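Local coordinates for phosphotriesterase family protein (Listeria monocytogenes serotype 4b str. H7858, PDB 3PNZ) that probably hydrolyses phosphorylated sugar lactones, using a pair of zinc ions held in an amidohydrolase-fold active site, at residues A[28-31]-A[32-36]; A[124-128]-A[129-133]; A[134-137]-A[138-142]. One frame throughout, in Å; residues are numbered along the deposited sequence.

Contact 1. Residues A[28-31]-A[32-36]; sequences VPAY and WQERD
The ring of Tyr31 has the guanidinium of Arg35 flat on one face, planes 12° apart, and turns an edge to the face of the Trp32 indole. Tyr31 and Trp32 belong to the short helix 30-33, and Arg35 follows in the turn where a Schellman motif closes it, with Asp36, at positive phi, as the C-prime residue. The stack is a cation-pi pair, Arg35 CZ standing 3.7 Å from the Tyr31 ring centroid. Against Trp32 the arrangement is T-shaped, the two planes nearly perpendicular and Tyr31 CE2 3.7 Å from Trp32 CZ3. Swinging CG of Tyr31 anti to its own backbone N (chi1 177°) carries the ring along the helix toward Arg35. An arginine suits this place because its long chain lays methylene CD and then the guanidinium over the ring, while NH2 still forms a salt bridge with Asp102; Phe99 adds a further edge-to-face contact to Tyr31. At the edge of the indole, Pro29 CB meets Trp32 CD1 at 3.8 Å. Pro29 takes the N-cap position, where its lack of an N-H costs the helix nothing, and its carbonyl accepts from Gln33 N at 2.9 Å. Glu34 OE2 accepts from the backbone N of Lys104, while its own backbone N bonds to Ala30 O. Arg35 NH1 donates to Tyr31 O at 3.0 Å, in the carbonyl plane and on a lone pair, with the oxygen 19° out of the guanidinium plane.

Contact 2. Residues A[124-128]-A[129-133]; sequences ENTTT and DKLTE. With PO4 (phosphate ion), chain M.
The N-terminus of helix 128-140 is capped by Thr127, whose OG1 accepts from Lys130 N at 3.2 Å. A threonine suits an N-cap because its short hydroxyl can turn back to an N-H of the first turn, which has no helical carbonyl to receive it; with chi1 at 64°, OG1 sits between the backbone N and the carbonyl carbon, facing into that turn. The carbonyl of the same residue opens the regular ladder by accepting from Leu131 N at 3.0 Å. Next comes Thr128, whose backbone N gives a nearly straight bond of 2.8 Å to O4 of a phosphate ion, probably from the crystallisation liquor. The first N-H groups of a helix point out of its N-terminal end, and the partial positive charge there probably helps to hold such an anion; OG1 of Thr128 also lies beside it, in weak contact. Within the TIM-barrel family fold this start of helix 128-140 lies against helix 164-180, reached by Thr132, whose OG1 has Ala172 O as its main partner. On the loop side, CG2 of Thr126 presses unusually close to Lys130 CB, 3.4 Å, and touches Leu131 CD2 at 3.8 Å, while its OG1 bonds to Trp122 O. Leucine suits that inner flank, where Trp122 and Ile123 meet it. The Lys130 chain bends at chi2, and NZ forms a salt bridge with the Glu133 carboxylate, 3.2 Å from OE2, its hydrogen bonds to OE1 and OE2 both weak.

Contact 3. Residues A[134-137]-A[138-142]; sequences FVVN and EVENG
Glu138 lays its chain across Phe134, one helical turn earlier, and opens a run that takes helix 128-140 to its C-terminal end. Its backbone N donates to Phe134 O, and its CG, over one face of the phenyl ring though offset toward the rim, makes a CH-pi contact at 4.3 Å from the ring centroid. Beyond CG the extended chain brings the carboxylate to the far end of the ring, where OE2 comes within 3.1 Å of Phe134 CZ, with ring and carboxylate planes 40° apart. CG of Phe134 is anti to its backbone N (chi1 162°), and this directs the ring toward Glu138. A buried glutamate needs partners for its charge: OE2 forms a salt bridge with Arg73 and OE1 accepts from Gly94 N, which together should favour the ionised form. Val139 follows, its N bonded to Val135 O at 3.3 Å and more weakly to Val136 O; a branched apolar side chain suits this buried position, where it touches Val153. Glu140 N bonds to Val136 O at 2.8 Å, and its CG packs on Val136 CG1 at 3.9 Å before the chain bends away to a salt bridge with Arg5. Asn141 N then meets Asn137 O at 2.8 Å, and Gly142 N reaches the same oxygen at 3.0 Å, so one carbonyl receives two N-H groups as the helix ends. Gly142 has positive phi, and at its backbone angles a CB would be jammed against the preceding carbonyl O, which explains the glycine. Around this last part of the helix, Val135 and Val136 pack on Ala176 of helix 164-180, Phe134 meets Trp122 of helix 119-124 edge-to-face, and Glu138 is joined by backbone hydrogen bonding to Ala150 of strand 150-152.

From the N terminus, contact 1 comes first, after strand 19-23, where the side chain of Pro29 is about 10 Å from a bound zinc ion. Contacts 2 and 3 follow much later and adjoin in sequence, leading from helix 119-124 through helix 128-140 toward strand 150-152. Each contact closes only a short local stretch: contact 1 round helix 30-33, contact 2 at the start of helix 128-140, contact 3 at its end. The three run in series without nesting or crossing. The centres of contacts 2 and 3 are about 14 Å apart, and both tie their helix to helix 164-180. Contact 1 stands apart, its nearest atoms about 13 Å from contact 3 and about 15 Å from contact 2.

Contact 1. Residues A[28-31]-A[32-36]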
# COMPACT_ATOMS: atom_id res chain seq x y z
N VAL A 28 -8.36 -11.51 5.41
CA VAL A 28 -8.24 -12.57 6.40
C VAL A 28 -6.93 -13.31 6.17
O VAL A 28 -6.91 -14.43 5.66
CB VAL A 28 -9.44 -13.55 6.31
CG1 VAL A 28 -9.42 -14.54 7.49
CG2 VAL A 28 -10.74 -12.78 6.28
N PRO A 29 -5.80 -12.68 6.55
CA PRO A 29 -4.45 -13.21 6.33
C PRO A 29 -4.32 -14.63 6.89
O PRO A 29 -4.58 -14.83 8.07
CB PRO A 29 -3.56 -12.26 7.15
CG PRO A 29 -4.35 -11.03 7.35
CD PRO A 29 -5.80 -11.37 7.22
N ALA A 30 -3.92 -15.58 6.06
CA ALA A 30 -3.84 -16.98 6.50
C ALA A 30 -2.93 -17.13 7.70
O ALA A 30 -3.28 -17.76 8.69
CB ALA A 30 -3.37 -17.86 5.36
N TYR A 31 -1.74 -16.54 7.60
CA TYR A 31 -0.75 -16.64 8.66
C TYR A 31 -1.33 -16.24 10.02
O TYR A 31 -1.09 -16.91 11.03
CB TYR A 31 0.47 -15.79 8.32
CG TYR A 31 1.51 -15.77 9.41
CD1 TYR A 31 2.56 -16.68 9.41
CD2 TYR A 31 1.43 -14.86 10.46
CE1 TYR A 31 3.51 -16.67 10.41
CE2 TYR A 31 2.37 -14.85 11.46
CZ TYR A 31 3.41 -15.76 11.43
OH TYR A 31 4.35 -15.74 12.43
N TRP A 32 -2.11 -15.17 10.05
CA TRP A 32 -2.69 -14.68 11.30
C TRP A 32 -3.92 -15.48 11.73
O TRP A 32 -4.10 -15.77 12.92
CB TRP A 32 -3.00 -13.19 11.22
CG TRP A 32 -1.76 -12.35 11.15
CD1 TRP A 32 -1.42 -11.45 10.17
CD2 TRP A 32 -0.68 -12.33 12.10
NE1 TRP A 32 -0.20 -10.88 10.45
CE2 TRP A 32 0.27 -11.40 11.63
CE3 TRP A 32 -0.44 -13.00 13.30
CZ2 TRP A 32 1.45 -11.13 12.32
CZ3 TRP A 32 0.73 -12.73 13.99
CH2 TRP A 32 1.66 -11.81 13.49
N GLN A 33 -4.77 -15.83 10.76
CA GLN A 33 -5.94 -16.65 11.02
C GLN A 33 -5.54 -17.97 11.67
O GLN A 33 -6.18 -18.43 12.62
CB GLN A 33 -6.68 -16.93 9.71
CG GLN A 33 -8.01 -17.64 9.88
CD GLN A 33 -8.61 -18.07 8.56
OE1 GLN A 33 -7.89 -18.52 7.66
NE2 GLN A 33 -9.92 -17.95 8.43
N GLU A 34 -4.48 -18.58 11.16
CA GLU A 34 -4.01 -19.85 11.69
C GLU A 34 -3.48 -19.71 13.11
O GLU A 34 -3.40 -20.70 13.84
CB GLU A 34 -2.94 -20.45 10.77
CG GLU A 34 -3.51 -20.90 9.42
CD GLU A 34 -2.43 -21.20 8.39
OE1 GLU A 34 -1.33 -21.62 8.78
OE2 GLU A 34 -2.71 -21.02 7.18
N ARG A 35 -3.13 -18.49 13.51
CA ARG A 35 -2.58 -18.25 14.85
C ARG A 35 -3.59 -17.58 15.77
O ARG A 35 -3.23 -17.10 16.85
CB ARG A 35 -1.31 -17.41 14.76
CG ARG A 35 -0.12 -18.22 14.31
CD ARG A 35 1.04 -17.36 13.86
NE ARG A 35 2.14 -18.21 13.41
CZ ARG A 35 2.11 -18.93 12.30
NH1 ARG A 35 1.03 -18.91 11.52
NH2 ARG A 35 3.15 -19.68 11.97
N ASP A 36 -4.84 -17.56 15.34
CA ASP A 36 -5.93 -17.00 16.13
C ASP A 36 -5.71 -15.53 16.49
O ASP A 36 -6.29 -15.05 17.46
CB ASP A 36 -6.14 -17.83 17.40
CG ASP A 36 -6.61 -19.24 17.11
OD1 ASP A 36 -7.63 -19.39 16.40
OD2 ASP A 36 -5.97 -20.19 17.60

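Contact 2. Residues A[124-128]-A[129-133]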
# COMPACT_ATOMS: atom_id res chain seq x y z
N GLU A 124 9.02 -20.97 -3.60
CA GLU A 124 10.28 -21.68 -3.69
C GLU A 124 10.36 -22.53 -4.97
O GLU A 124 11.40 -22.61 -5.61
CB GLU A 124 10.49 -22.55 -2.45
CG GLU A 124 11.73 -23.42 -2.50
CD GLU A 124 13.01 -22.61 -2.68
OE1 GLU A 124 13.49 -22.03 -1.68
OE2 GLU A 124 13.54 -22.56 -3.81
N ASN A 125 9.23 -23.13 -5.35
CA ASN A 125 9.22 -24.09 -6.44
C ASN A 125 8.70 -23.57 -7.78
O ASN A 125 8.44 -24.35 -8.70
CB ASN A 125 8.47 -25.35 -6.02
CG ASN A 125 9.17 -26.08 -4.88
OD1 ASN A 125 10.19 -26.73 -5.09
ND2 ASN A 125 8.63 -25.96 -3.68
N THR A 126 8.57 -22.25 -7.89
CA THR A 126 8.08 -21.63 -9.12
C THR A 126 9.16 -20.70 -9.65
O THR A 126 9.81 -20.00 -8.88
CB THR A 126 6.79 -20.85 -8.84
OG1 THR A 126 5.79 -21.75 -8.34
CG2 THR A 126 6.28 -20.16 -10.10
N THR A 127 9.38 -20.72 -10.97
CA THR A 127 10.44 -19.92 -11.56
C THR A 127 10.07 -18.44 -11.46
O THR A 127 8.90 -18.10 -11.39
CB THR A 127 10.65 -20.24 -13.05
OG1 THR A 127 9.47 -19.90 -13.78
CG2 THR A 127 10.97 -21.72 -13.24
N THR A 128 11.08 -17.58 -11.46
CA THR A 128 10.85 -16.14 -11.42
C THR A 128 9.88 -15.73 -12.53
O THR A 128 8.96 -14.94 -12.31
CB THR A 128 12.17 -15.35 -11.52
OG1 THR A 128 13.07 -15.78 -10.49
CG2 THR A 128 11.92 -13.86 -11.37
N ASP A 129 10.06 -16.29 -13.72
CA ASP A 129 9.22 -15.91 -14.86
C ASP A 129 7.75 -16.28 -14.65
O ASP A 129 6.85 -15.55 -15.05
CB ASP A 129 9.76 -16.51 -16.16
CG ASP A 129 11.06 -15.85 -16.60
OD1 ASP A 129 11.46 -14.83 -16.00
OD2 ASP A 129 11.69 -16.37 -17.56
N LYS A 130 7.52 -17.43 -14.01
CA LYS A 130 6.16 -17.84 -13.72
C LYS A 130 5.54 -16.99 -12.61
O LYS A 130 4.34 -16.74 -12.60
CB LYS A 130 6.11 -19.33 -13.35
CG LYS A 130 6.25 -20.25 -14.56
CD LYS A 130 5.07 -20.07 -15.50
CE LYS A 130 5.22 -20.89 -16.77
NZ LYS A 130 4.12 -20.61 -17.73
N LEU A 131 6.36 -16.55 -11.66
CA LEU A 131 5.87 -15.62 -10.65
C LEU A 131 5.50 -14.29 -11.31
O LEU A 131 4.48 -13.68 -10.97
CB LEU A 131 6.90 -15.43 -9.52
CG LEU A 131 7.10 -16.65 -8.62
CD1 LEU A 131 8.23 -16.39 -7.60
CD2 LEU A 131 5.81 -17.03 -7.91
N THR A 132 6.31 -13.85 -12.26
CA THR A 132 5.99 -12.65 -13.03
C THR A 132 4.64 -12.81 -13.72
O THR A 132 3.79 -11.93 -13.65
CB THR A 132 7.09 -12.34 -14.05
OG1 THR A 132 8.31 -12.02 -13.37
CG2 THR A 132 6.67 -11.16 -14.95
N GLU A 133 4.42 -13.96 -14.37
CA GLU A 133 3.16 -14.21 -15.06
C GLU A 133 1.96 -14.05 -14.12
O GLU A 133 0.94 -13.47 -14.49
CB GLU A 133 3.13 -15.61 -15.67
CG GLU A 133 4.16 -15.85 -16.75
CD GLU A 133 3.89 -17.13 -17.53
OE1 GLU A 133 2.77 -17.68 -17.39
OE2 GLU A 133 4.79 -17.57 -18.27
P PO4 M . 14.93 -18.67 -11.55
O1 PO4 M . 15.02 -17.85 -12.82
O2 PO4 M . 15.61 -17.93 -10.42
O3 PO4 M . 15.62 -20.00 -11.75
O4 PO4 M . 13.48 -18.91 -11.22

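Contact 3. Residues A[134-137]-A[138-142]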
# COMPACT_ATOMS: atom_id res chain seq x y z
N PHE A 134 2.10 -14.58 -12.91
CA PHE A 134 1.05 -14.47 -11.90
C PHE A 134 0.71 -13.01 -11.59
O PHE A 134 -0.47 -12.63 -11.56
CB PHE A 134 1.47 -15.20 -10.61
CG PHE A 134 0.68 -14.78 -9.41
CD1 PHE A 134 -0.59 -15.30 -9.19
CD2 PHE A 134 1.18 -13.84 -8.52
CE1 PHE A 134 -1.33 -14.90 -8.10
CE2 PHE A 134 0.44 -13.44 -7.42
CZ PHE A 134 -0.81 -13.96 -7.21
N VAL A 135 1.73 -12.20 -11.37
CA VAL A 135 1.54 -10.79 -11.05
C VAL A 135 0.94 -10.05 -12.25
O VAL A 135 0.03 -9.25 -12.10
CB VAL A 135 2.86 -10.11 -10.61
CG1 VAL A 135 2.64 -8.63 -10.33
CG2 VAL A 135 3.42 -10.81 -9.37
N VAL A 136 1.47 -10.32 -13.44
CA VAL A 136 0.95 -9.69 -14.65
C VAL A 136 -0.54 -10.00 -14.83
O VAL A 136 -1.34 -9.13 -15.17
CB VAL A 136 1.73 -10.14 -15.90
CG1 VAL A 136 1.04 -9.63 -17.17
CG2 VAL A 136 3.16 -9.64 -15.84
N ASN A 137 -0.91 -11.25 -14.58
CA ASN A 137 -2.30 -11.68 -14.74
C ASN A 137 -3.24 -10.98 -13.76
O ASN A 137 -4.38 -10.69 -14.09
CB ASN A 137 -2.42 -13.20 -14.64
CG ASN A 137 -1.83 -13.92 -15.86
OD1 ASN A 137 -1.67 -13.32 -16.93
ND2 ASN A 137 -1.51 -15.20 -15.69
N GLU A 138 -2.74 -10.69 -12.55
CA GLU A 138 -3.54 -9.95 -11.57
C GLU A 138 -3.84 -8.52 -12.04
O GLU A 138 -4.91 -7.98 -11.76
CB GLU A 138 -2.87 -9.96 -10.19
CG GLU A 138 -2.83 -11.33 -9.55
CD GLU A 138 -2.59 -11.29 -8.04
OE1 GLU A 138 -1.69 -10.54 -7.59
OE2 GLU A 138 -3.29 -12.03 -7.31
N VAL A 139 -2.89 -7.93 -12.76
CA VAL A 139 -3.02 -6.57 -13.25
C VAL A 139 -3.86 -6.50 -14.53
O VAL A 139 -4.67 -5.60 -14.70
CB VAL A 139 -1.65 -5.95 -13.53
CG1 VAL A 139 -1.79 -4.62 -14.26
CG2 VAL A 139 -0.87 -5.76 -12.23
N GLU A 140 -3.65 -7.48 -15.40
CA GLU A 140 -4.23 -7.44 -16.75
C GLU A 140 -5.56 -8.17 -16.89
O GLU A 140 -6.40 -7.78 -17.70
CB GLU A 140 -3.22 -7.99 -17.76
CG GLU A 140 -1.93 -7.18 -17.84
CD GLU A 140 -2.10 -5.81 -18.47
OE1 GLU A 140 -3.21 -5.24 -18.45
OE2 GLU A 140 -1.09 -5.28 -18.99
N ASN A 141 -5.76 -9.22 -16.09
CA ASN A 141 -6.97 -10.04 -16.18
C ASN A 141 -7.89 -9.87 -14.98
O ASN A 141 -9.10 -9.70 -15.13
CB ASN A 141 -6.60 -11.51 -16.35
CG ASN A 141 -5.83 -11.78 -17.63
OD1 ASN A 141 -5.89 -11.00 -18.57
ND2 ASN A 141 -5.10 -12.89 -17.66
N GLY A 142 -7.32 -9.94 -13.78
CA GLY A 142 -8.09 -9.76 -12.57
C GLY A 142 -7.47 -10.45 -11.37
O GLY A 142 -6.67 -11.38 -11.51